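Local structure of CdiA-CT toxin, Conserved domain protein (4ZQU) at residues A[99-102]-A[103-106]; A[108-111]-A[112-116]; A[1-4]-A[5-9]; A[15-18]-A[19-23]. The protein is the C-terminal toxin domain of a contact-dependent growth inhibition protein, probably a nuclease of the PDDEXK clan, held here in complex with its immunity protein. All blocks are in the same frame, centred on the assembly; numbering follows the deposited sequence.

Interaction 1. Residues A[99-102]-A[103-106]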
loop_
_atom_site.group_PDB
_atom_site.type_symbol
_atom_site.label_atom_id
_atom_site.label_comp_id
_atom_site.label_asym_id
_atom_site.label_seq_id
_atom_site.Cartn_x
_atom_site.Cartn_y
_atom_site.Cartn_z
ATOM N N ALA A 99 4.147 19.910 -30.528
ATOM C CA ALA A 99 2.844 20.155 -29.923
ATOM C C ALA A 99 2.611 19.234 -28.731
ATOM O O ALA A 99 1.946 19.608 -27.766
ATOM C CB ALA A 99 1.745 19.975 -30.952
ATOM N N GLN A 100 3.164 18.029 -28.805
ATOM C CA GLN A 100 3.017 17.055 -27.734
ATOM C C GLN A 100 3.971 17.348 -26.579
ATOM O O GLN A 100 3.626 17.146 -25.415
ATOM C CB GLN A 100 3.231 15.639 -28.272
ATOM C CG GLN A 100 2.046 15.127 -29.083
ATOM C CD GLN A 100 2.306 13.789 -29.747
ATOM O OE1 GLN A 100 3.435 13.481 -30.130
ATOM N NE2 GLN A 100 1.258 12.986 -29.888
ATOM N N TRP A 101 5.164 17.834 -26.902
ATOM C CA TRP A 101 6.109 18.269 -25.879
ATOM C C TRP A 101 5.556 19.437 -25.078
ATOM O O TRP A 101 5.898 19.619 -23.910
ATOM C CB TRP A 101 7.445 18.664 -26.506
ATOM C CG TRP A 101 8.396 17.525 -26.612
ATOM C CD1 TRP A 101 8.839 16.926 -27.756
ATOM C CD2 TRP A 101 9.015 16.827 -25.526
ATOM N NE1 TRP A 101 9.702 15.904 -27.449
ATOM C CE2 TRP A 101 9.826 15.822 -26.087
ATOM C CE3 TRP A 101 8.962 16.959 -24.136
ATOM C CZ2 TRP A 101 10.580 14.949 -25.302
ATOM C CZ3 TRP A 101 9.713 16.095 -23.361
ATOM C CH2 TRP A 101 10.509 15.102 -23.945
ATOM N N THR A 102 4.709 20.235 -25.720
ATOM C CA THR A 102 4.053 21.353 -25.059
ATOM C C THR A 102 3.104 20.849 -23.977
ATOM O O THR A 102 2.993 21.451 -22.907
ATOM C CB THR A 102 3.283 22.221 -26.066
ATOM O OG1 THR A 102 4.194 22.729 -27.048
ATOM C CG2 THR A 102 2.611 23.384 -25.367
ATOM N N GLU A 103 2.430 19.737 -24.258
ATOM C CA GLU A 103 1.537 19.113 -23.286
ATOM C C GLU A 103 2.338 18.433 -22.183
ATOM O O GLU A 103 1.951 18.458 -21.014
ATOM C CB GLU A 103 0.614 18.097 -23.962
ATOM C CG GLU A 103 -0.143 18.636 -25.164
ATOM C CD GLU A 103 -1.340 17.781 -25.532
ATOM O OE1 GLU A 103 -1.773 16.971 -24.686
ATOM O OE2 GLU A 103 -1.844 17.915 -26.667
ATOM N N ILE A 104 3.456 17.825 -22.563
ATOM C CA ILE A 104 4.322 17.141 -21.611
ATOM C C ILE A 104 4.872 18.124 -20.588
ATOM O O ILE A 104 4.772 17.897 -19.386
ATOM C CB ILE A 104 5.484 16.424 -22.322
ATOM C CG1 ILE A 104 4.946 15.251 -23.149
ATOM C CG2 ILE A 104 6.511 15.933 -21.311
ATOM C CD1 ILE A 104 5.984 14.574 -24.008
ATOM N N ASN A 105 5.430 19.228 -21.070
ATOM C CA ASN A 105 5.992 20.237 -20.185
ATOM C C ASN A 105 4.920 20.910 -19.341
ATOM O O ASN A 105 5.183 21.357 -18.224
ATOM C CB ASN A 105 6.760 21.277 -20.995
ATOM C CG ASN A 105 8.060 20.738 -21.533
ATOM O OD1 ASN A 105 8.860 20.169 -20.790
ATOM N ND2 ASN A 105 8.274 20.893 -22.831
ATOM N N ARG A 106 3.709 20.976 -19.882
ATOM C CA ARG A 106 2.578 21.543 -19.159
ATOM C C ARG A 106 2.193 20.666 -17.977
ATOM O O ARG A 106 1.894 21.164 -16.892
ATOM C CB ARG A 106 1.376 21.720 -20.088
ATOM C CG ARG A 106 0.691 23.070 -19.954
ATOM C CD ARG A 106 -0.430 23.247 -20.973
ATOM N NE ARG A 106 -0.052 22.847 -22.327
ATOM C CZ ARG A 106 -0.827 22.133 -23.139
ATOM N NH1 ARG A 106 -2.023 21.728 -22.730
ATOM N NH2 ARG A 106 -0.406 21.823 -24.359
#

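Interaction 2. Residues A[108-111]-A[112-116]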
loop_
_atom_site.group_PDB
_atom_site.type_symbol
_atom_site.label_atom_id
_atom_site.label_comp_id
_atom_site.label_asym_id
_atom_site.label_seq_id
_atom_site.Cartn_x
_atom_site.Cartn_y
_atom_site.Cartn_z
ATOM N N ILE A 108 4.235 18.568 -16.559
ATOM C CA ILE A 108 5.376 18.643 -15.655
ATOM C C ILE A 108 5.172 19.756 -14.640
ATOM O O ILE A 108 5.378 19.572 -13.439
ATOM C CB ILE A 108 6.689 18.889 -16.419
ATOM C CG1 ILE A 108 7.092 17.643 -17.210
ATOM C CG2 ILE A 108 7.800 19.290 -15.462
ATOM C CD1 ILE A 108 8.341 17.834 -18.048
ATOM N N GLU A 109 4.754 20.915 -15.134
ATOM C CA GLU A 109 4.569 22.078 -14.280
ATOM C C GLU A 109 3.302 21.938 -13.450
ATOM O O GLU A 109 3.254 22.383 -12.304
ATOM C CB GLU A 109 4.524 23.362 -15.117
ATOM C CG GLU A 109 4.554 24.641 -14.293
ATOM C CD GLU A 109 5.949 24.971 -13.801
ATOM O OE1 GLU A 109 6.888 24.210 -14.118
ATOM O OE2 GLU A 109 6.114 25.989 -13.099
ATOM N N TYR A 110 2.279 21.325 -14.033
ATOM C CA TYR A 110 1.063 21.023 -13.291
ATOM C C TYR A 110 1.373 20.127 -12.096
ATOM O O TYR A 110 0.989 20.431 -10.967
ATOM C CB TYR A 110 0.021 20.351 -14.188
ATOM C CG TYR A 110 -1.170 19.825 -13.422
ATOM C CD1 TYR A 110 -2.178 20.679 -12.998
ATOM C CD2 TYR A 110 -1.280 18.475 -13.112
ATOM C CE1 TYR A 110 -3.267 20.204 -12.291
ATOM C CE2 TYR A 110 -2.360 17.991 -12.402
ATOM C CZ TYR A 110 -3.353 18.858 -11.998
ATOM O OH TYR A 110 -4.432 18.376 -11.295
ATOM N N GLY A 111 2.077 19.029 -12.356
ATOM C CA GLY A 111 2.451 18.092 -11.315
ATOM C C GLY A 111 3.272 18.731 -10.211
ATOM O O GLY A 111 3.099 18.406 -9.037
ATOM N N LYS A 112 4.161 19.648 -10.583
ATOM C CA LYS A 112 5.076 20.264 -9.626
ATOM C C LYS A 112 4.320 21.090 -8.589
ATOM O O LYS A 112 4.640 21.057 -7.401
ATOM C CB LYS A 112 6.111 21.132 -10.350
ATOM C CG LYS A 112 6.688 22.272 -9.513
ATOM C CD LYS A 112 7.766 23.055 -10.264
ATOM C CE LYS A 112 8.475 22.193 -11.300
ATOM N NZ LYS A 112 9.373 22.993 -12.179
ATOM N N ASN A 113 3.308 21.818 -9.045
ATOM C CA ASN A 113 2.454 22.579 -8.147
ATOM C C ASN A 113 1.423 21.683 -7.463
ATOM O O ASN A 113 0.764 22.094 -6.508
ATOM C CB ASN A 113 1.764 23.712 -8.905
ATOM C CG ASN A 113 2.748 24.726 -9.462
ATOM O OD1 ASN A 113 3.639 25.198 -8.753
ATOM N ND2 ASN A 113 2.586 25.071 -10.736
ATOM N N GLN A 114 1.294 20.455 -7.961
ATOM C CA GLN A 114 0.483 19.432 -7.306
ATOM C C GLN A 114 1.338 18.613 -6.344
ATOM O O GLN A 114 0.864 17.646 -5.749
ATOM C CB GLN A 114 -0.175 18.512 -8.335
ATOM C CG GLN A 114 -1.218 19.190 -9.194
ATOM C CD GLN A 114 -2.280 19.881 -8.371
ATOM O OE1 GLN A 114 -2.377 21.109 -8.364
ATOM N NE2 GLN A 114 -3.080 19.096 -7.663
ATOM N N GLY A 115 2.601 19.003 -6.205
ATOM C CA GLY A 115 3.515 18.344 -5.289
ATOM C C GLY A 115 4.078 17.046 -5.833
ATOM O O GLY A 115 4.517 16.182 -5.069
ATOM N N VAL A 116 4.071 16.909 -7.155
ATOM C CA VAL A 116 4.545 15.693 -7.809
ATOM C C VAL A 116 5.639 15.997 -8.828
ATOM O O VAL A 116 5.443 16.800 -9.737
ATOM C CB VAL A 116 3.392 14.949 -8.512
ATOM C CG1 VAL A 116 3.902 13.683 -9.181
ATOM C CG2 VAL A 116 2.291 14.623 -7.519
HETATM O O HOH W 1 7.127 18.292 -11.964
#

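Interaction 3. Residues A[1-4]-A[5-9]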
loop_
_atom_site.group_PDB
_atom_site.type_symbol
_atom_site.label_atom_id
_atom_site.label_comp_id
_atom_site.label_asym_id
_atom_site.label_seq_id
_atom_site.Cartn_x
_atom_site.Cartn_y
_atom_site.Cartn_z
ATOM N N MET A 1 14.571 -3.720 -21.792
ATOM C CA MET A 1 13.668 -4.234 -20.769
ATOM C C MET A 1 12.470 -3.302 -20.635
ATOM O O MET A 1 12.548 -2.142 -21.039
ATOM C CB MET A 1 14.400 -4.384 -19.429
ATOM C CG MET A 1 14.495 -3.110 -18.606
ATOM S SD MET A 1 15.622 -3.281 -17.206
ATOM C CE MET A 1 15.090 -4.845 -16.518
ATOM N N PRO A 2 11.349 -3.812 -20.090
ATOM C CA PRO A 2 10.172 -2.961 -19.888
ATOM C C PRO A 2 10.498 -1.721 -19.057
ATOM O O PRO A 2 11.386 -1.771 -18.206
ATOM C CB PRO A 2 9.198 -3.880 -19.148
ATOM C CG PRO A 2 9.589 -5.252 -19.574
ATOM C CD PRO A 2 11.082 -5.215 -19.723
ATOM N N TRP A 3 9.795 -0.624 -19.318
ATOM C CA TRP A 3 10.070 0.640 -18.647
ATOM C C TRP A 3 9.963 0.515 -17.132
ATOM O O TRP A 3 10.804 1.035 -16.402
ATOM C CB TRP A 3 9.120 1.732 -19.149
ATOM C CG TRP A 3 9.290 3.049 -18.446
ATOM C CD1 TRP A 3 8.369 3.688 -17.667
ATOM C CD2 TRP A 3 10.456 3.882 -18.453
ATOM N NE1 TRP A 3 8.887 4.868 -17.195
ATOM C CE2 TRP A 3 10.166 5.012 -17.661
ATOM C CE3 TRP A 3 11.715 3.786 -19.052
ATOM C CZ2 TRP A 3 11.091 6.035 -17.455
ATOM C CZ3 TRP A 3 12.630 4.803 -18.847
ATOM C CH2 TRP A 3 12.312 5.912 -18.054
ATOM N N GLU A 4 8.935 -0.189 -16.670
ATOM C CA GLU A 4 8.690 -0.347 -15.241
ATOM C C GLU A 4 9.857 -1.053 -14.560
ATOM O O GLU A 4 10.220 -0.721 -13.433
ATOM C CB GLU A 4 7.388 -1.119 -15.003
ATOM C CG GLU A 4 6.882 -1.057 -13.568
ATOM C CD GLU A 4 5.452 -1.551 -13.424
ATOM O OE1 GLU A 4 4.883 -2.044 -14.422
ATOM O OE2 GLU A 4 4.897 -1.442 -12.310
ATOM N N ASP A 5 10.449 -2.017 -15.256
ATOM C CA ASP A 5 11.579 -2.765 -14.719
ATOM C C ASP A 5 12.861 -1.943 -14.767
ATOM O O ASP A 5 13.692 -2.015 -13.859
ATOM C CB ASP A 5 11.758 -4.075 -15.485
ATOM C CG ASP A 5 10.581 -5.012 -15.311
ATOM O OD1 ASP A 5 10.627 -5.863 -14.399
ATOM O OD2 ASP A 5 9.602 -4.889 -16.075
ATOM N N TYR A 6 13.010 -1.164 -15.833
ATOM C CA TYR A 6 14.158 -0.279 -15.995
ATOM C C TYR A 6 14.214 0.763 -14.882
ATOM O O TYR A 6 15.291 1.103 -14.385
ATOM C CB TYR A 6 14.106 0.405 -17.363
ATOM C CG TYR A 6 15.184 1.439 -17.571
ATOM C CD1 TYR A 6 16.442 1.072 -18.023
ATOM C CD2 TYR A 6 14.943 2.784 -17.316
ATOM C CE1 TYR A 6 17.432 2.015 -18.216
ATOM C CE2 TYR A 6 15.927 3.734 -17.504
ATOM C CZ TYR A 6 17.169 3.344 -17.954
ATOM O OH TYR A 6 18.155 4.286 -18.145
ATOM N N VAL A 7 13.048 1.271 -14.498
ATOM C CA VAL A 7 12.945 2.223 -13.400
ATOM C C VAL A 7 13.477 1.604 -12.107
ATOM O O VAL A 7 14.091 2.283 -11.287
ATOM C CB VAL A 7 11.482 2.694 -13.206
ATOM C CG1 VAL A 7 11.327 3.505 -11.927
ATOM C CG2 VAL A 7 11.026 3.505 -14.412
ATOM N N GLY A 8 13.264 0.303 -11.942
ATOM C CA GLY A 8 13.717 -0.395 -10.754
ATOM C C GLY A 8 15.220 -0.568 -10.635
ATOM O O GLY A 8 15.738 -0.787 -9.541
ATOM N N LYS A 9 15.920 -0.470 -11.761
ATOM C CA LYS A 9 17.369 -0.650 -11.783
ATOM C C LYS A 9 18.094 0.466 -11.032
ATOM O O LYS A 9 19.186 0.259 -10.505
ATOM C CB LYS A 9 17.865 -0.728 -13.221
#

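Interaction 4. Residues A[15-18]-A[19-23]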
loop_
_atom_site.group_PDB
_atom_site.type_symbol
_atom_site.label_atom_id
_atom_site.label_comp_id
_atom_site.label_asym_id
_atom_site.label_seq_id
_atom_site.Cartn_x
_atom_site.Cartn_y
_atom_site.Cartn_z
ATOM N N SER A 15 11.996 -2.325 -3.402
ATOM C CA SER A 15 11.174 -1.145 -3.645
ATOM C C SER A 15 9.933 -1.454 -4.471
ATOM O O SER A 15 8.912 -0.782 -4.333
ATOM C CB SER A 15 11.993 -0.058 -4.343
ATOM O OG SER A 15 12.979 0.471 -3.476
ATOM N N ARG A 16 10.025 -2.465 -5.330
ATOM C CA ARG A 16 8.925 -2.804 -6.229
ATOM C C ARG A 16 7.662 -3.223 -5.488
ATOM O O ARG A 16 7.664 -4.181 -4.713
ATOM C CB ARG A 16 9.335 -3.917 -7.190
ATOM C CG ARG A 16 8.202 -4.362 -8.096
ATOM C CD ARG A 16 7.982 -3.379 -9.225
ATOM N NE ARG A 16 8.785 -3.729 -10.392
ATOM C CZ ARG A 16 8.278 -4.077 -11.570
ATOM N NH1 ARG A 16 6.965 -4.106 -11.745
ATOM N NH2 ARG A 16 9.084 -4.386 -12.574
ATOM N N LEU A 17 6.584 -2.490 -5.742
ATOM C CA LEU A 17 5.276 -2.815 -5.200
ATOM C C LEU A 17 4.593 -3.865 -6.065
ATOM O O LEU A 17 4.876 -3.960 -7.261
ATOM C CB LEU A 17 4.414 -1.556 -5.110
ATOM C CG LEU A 17 4.865 -0.517 -4.086
ATOM C CD1 LEU A 17 4.177 0.804 -4.352
ATOM C CD2 LEU A 17 4.564 -1.007 -2.684
ATOM N N PRO A 18 3.696 -4.664 -5.465
ATOM C CA PRO A 18 2.945 -5.659 -6.238
ATOM C C PRO A 18 2.110 -4.985 -7.320
ATOM O O PRO A 18 1.683 -3.845 -7.127
ATOM C CB PRO A 18 2.058 -6.332 -5.183
ATOM C CG PRO A 18 1.962 -5.335 -4.075
ATOM C CD PRO A 18 3.296 -4.658 -4.047
ATOM N N PRO A 19 1.887 -5.678 -8.448
ATOM C CA PRO A 19 1.235 -5.116 -9.634
ATOM C C PRO A 19 -0.058 -4.362 -9.336
ATOM O O PRO A 19 -0.803 -4.730 -8.425
ATOM C CB PRO A 19 0.952 -6.354 -10.486
ATOM C CG PRO A 19 2.030 -7.297 -10.114
ATOM C CD PRO A 19 2.260 -7.089 -8.647
ATOM N N ASN A 20 -0.290 -3.299 -10.102
ATOM C CA ASN A 20 -1.513 -2.510 -10.024
ATOM C C ASN A 20 -1.764 -1.907 -8.643
ATOM O O ASN A 20 -2.912 -1.791 -8.207
ATOM C CB ASN A 20 -2.710 -3.363 -10.447
ATOM C CG ASN A 20 -2.511 -4.007 -11.804
ATOM O OD1 ASN A 20 -2.466 -5.232 -11.924
ATOM N ND2 ASN A 20 -2.388 -3.182 -12.837
ATOM N N PHE A 21 -0.693 -1.516 -7.959
ATOM C CA PHE A 21 -0.842 -0.867 -6.662
ATOM C C PHE A 21 -1.213 0.596 -6.867
ATOM O O PHE A 21 -0.383 1.490 -6.669
ATOM C CB PHE A 21 0.438 -0.974 -5.835
ATOM C CG PHE A 21 0.214 -0.834 -4.358
ATOM C CD1 PHE A 21 0.154 -1.957 -3.551
ATOM C CD2 PHE A 21 0.048 0.414 -3.777
ATOM C CE1 PHE A 21 -0.056 -1.841 -2.193
ATOM C CE2 PHE A 21 -0.164 0.538 -2.415
ATOM C CZ PHE A 21 -0.216 -0.592 -1.622
ATOM N N LYS A 22 -2.467 0.829 -7.249
ATOM C CA LYS A 22 -2.911 2.142 -7.702
ATOM C C LYS A 22 -2.001 2.624 -8.827
ATOM O O LYS A 22 -1.887 1.983 -9.875
ATOM C CB LYS A 22 -2.923 3.155 -6.555
ATOM C CG LYS A 22 -4.014 2.926 -5.525
ATOM C CD LYS A 22 -5.182 3.869 -5.774
ATOM C CE LYS A 22 -5.728 4.454 -4.481
ATOM N NZ LYS A 22 -7.168 4.120 -4.312
ATOM N N THR A 23 -1.335 3.746 -8.588
ATOM C CA THR A 23 -0.442 4.334 -9.573
ATOM C C THR A 23 1.022 4.136 -9.176
ATOM O O THR A 23 1.924 4.341 -9.987
ATOM C CB THR A 23 -0.736 5.827 -9.743
ATOM O OG1 THR A 23 0.135 6.383 -10.733
ATOM C CG2 THR A 23 -0.528 6.549 -8.425
HETATM O O HOH W 2 1.868 -1.160 -8.818
#

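Interaction 1. Residues A[99-102]-A[103-106]
I104 lies one turn beyond W101 on the same helix and packs against the indole with both branches. Its CB sits 3.6 Å from W101 O, and CG1 is folded back over the preceding turn, 3.2 Å from Q100 O. CG2 leans on the benzene part of the indole, 3.8 Å from W101 CZ3. At the tip, CD1 rests over one face of the ring as a CH-pi contact, 4.1 Å from the centroid of the W101 six-membered ring. The torsion that does this is chi1 at -68°: CG1 stands beside the I104 backbone N, and CG2 stands anti to it, against CZ3 and CE3 of the indole. N105 N donates to W101 O at 2.9 Å in the ordinary helical pattern. Another turn-to-turn pair is R106 with T102: the guanidinium brings NH2 to 3.5 Å from T102 CG2, the methyl lying at its edge in plane, while E103 CA covers one of its faces. E103 itself points elsewhere, its carboxylate taking the backbone N-H groups of Y55 and N52. W101 and I104 pack on strands 85-92 and 117-122, I104 also reaching V54 of helix 53-66, the helix that Q100, E103 and R106 meet as well.

Interaction 2. Residues A[108-111]-A[112-116]
Q114 folds back over Y110, four residues earlier, and lays its CG on one face of the phenol ring as a CH-pi contact, 3.7 Å from the Y110 ring centroid. With chi1 at 171° the tyrosine CG is opposite its backbone N, which sends the ring outward from the helix, to where Q114 of the next turn can cover it. Q114 answers with a bend at chi2 that turns its amide almost flat above the phenol, the two planes only 11° apart; Q114 CD stays 3.9 Å from Y110 CZ. The hydroxyl is held elsewhere, by a hydrogen bond with D63 of helix 53-66. Here helix 98-113 ends in a Schellman motif. G115, at positive phi, turns the chain, and two bonds reach back into the last turn: V116 N to G111 O at 2.6 Å, N-H...O angle 158°, and a weak one, G115 N to K112 O, at 3.1 Å. The helix is the crossover of the beta-alpha-beta unit 85-92, 98-113, 117-122, and this turn hands the chain to the last strand. A water ties the exit to the helix, donating to I108 O at 2.6 Å and to V116 O at 3.2 Å. On the exposed flank E109 bends at chi2, turning OE1 toward K112, which is kinked at chi3: K112 NZ and E109 OE1 form a salt bridge whose hydrogen bond is weak, 3.4 Å.

Interaction 3. Residues A[1-4]-A[5-9]
P2 occupies the N-cap position of the short helix 3-9 near the start of the chain, and its carbonyl starts the first turn. P2 O takes the N-H of Y6 at 2.9 Å, nearly along the C=O axis, and more weakly that of D5. M1 curls back over this turn: its CG sits in the crowded position between the backbone N and carbonyl carbon (chi1 83°), from where SD reaches 3.6 Å from Y6 CA and CE touches D5 CB. D5 stays beside the cap, OD2 lying 3.3 Å from P2 CB, while its OD1 is in a salt bridge with R16 of the following loop. On the inner side W3 faces strands 33-39 and 85-92, its indole N-H bonded to R89 O. V7 comes from the next turn and sets CG2 over one face of the indole, 3.9 Å from the centroid of the W3 five-membered ring, a CH-pi contact. Y6 approaches the benzene end instead. The two rings are nearly parallel, at 22°, but slid so far apart, with centroids of the W3 six-membered ring and the Y6 ring 5.4 Å from each other, that they barely overlap, and the contact narrows to Y6 CD2 against W3 CZ3 at 3.4 Å.

Interaction 4. Residues A[15-18]-A[19-23]
F21 N donates to a water at 2.7 Å, and the same water reaches back across the bend to P18 O at 3.2 Å, so that it links the two arms of the loop where no clear direct hydrogen bond does. P18 O also lies 3.4 Å from F21 CB. The phenyl is swung inward by chi1 at -157°, CG standing opposite the F21 backbone N, which lays it alongside the P18 ring, pointing the same way; P18 CG meets F21 CD1 at 3.9 Å. L17 crosses F21 obliquely and approaches the other ortho carbon, L17 CD1 lying 4.2 Å from F21 CD2. Nearer the backbone, L17 CB sits 4.1 Å from F21 CB. Much of the phenyl's company comes from the hairpin 70-73/76-79, where A71, L73, V76 and V78 touch it. P18 and P19 also pack on V91 of the CdiI immunity chain, and K22 NZ makes a salt bridge with E137 of that chain. Along the backbone, L17, P18 and P19 hold polyproline II angles, N20 turns the chain with positive phi, and a weak bond from K22 N to N20 O at 2.8 Å closes an inverse gamma turn centred on F21.

How the interactions relate
Interactions 1 and 2 share helix 98-113, whose ends they take in turn: interaction 1 mixes an apolar face against the sheet with polar residues toward helix 53-66, while interaction 2 is about how the helix stops and is partly buried, with most of its residues exposed. Interaction 3 is a surface contact on the short helix 3-9, though its W3 and V7 meet strands 33-39 and 85-92. Interaction 4 is the buried one, without regular secondary structure, built from prolines, leucine and phenylalanine, and it alone touches the immunity chain. A salt bridge joins interactions 3 and 4 directly, whereas interactions 1 and 2 lie across the chain's centre from interaction 4.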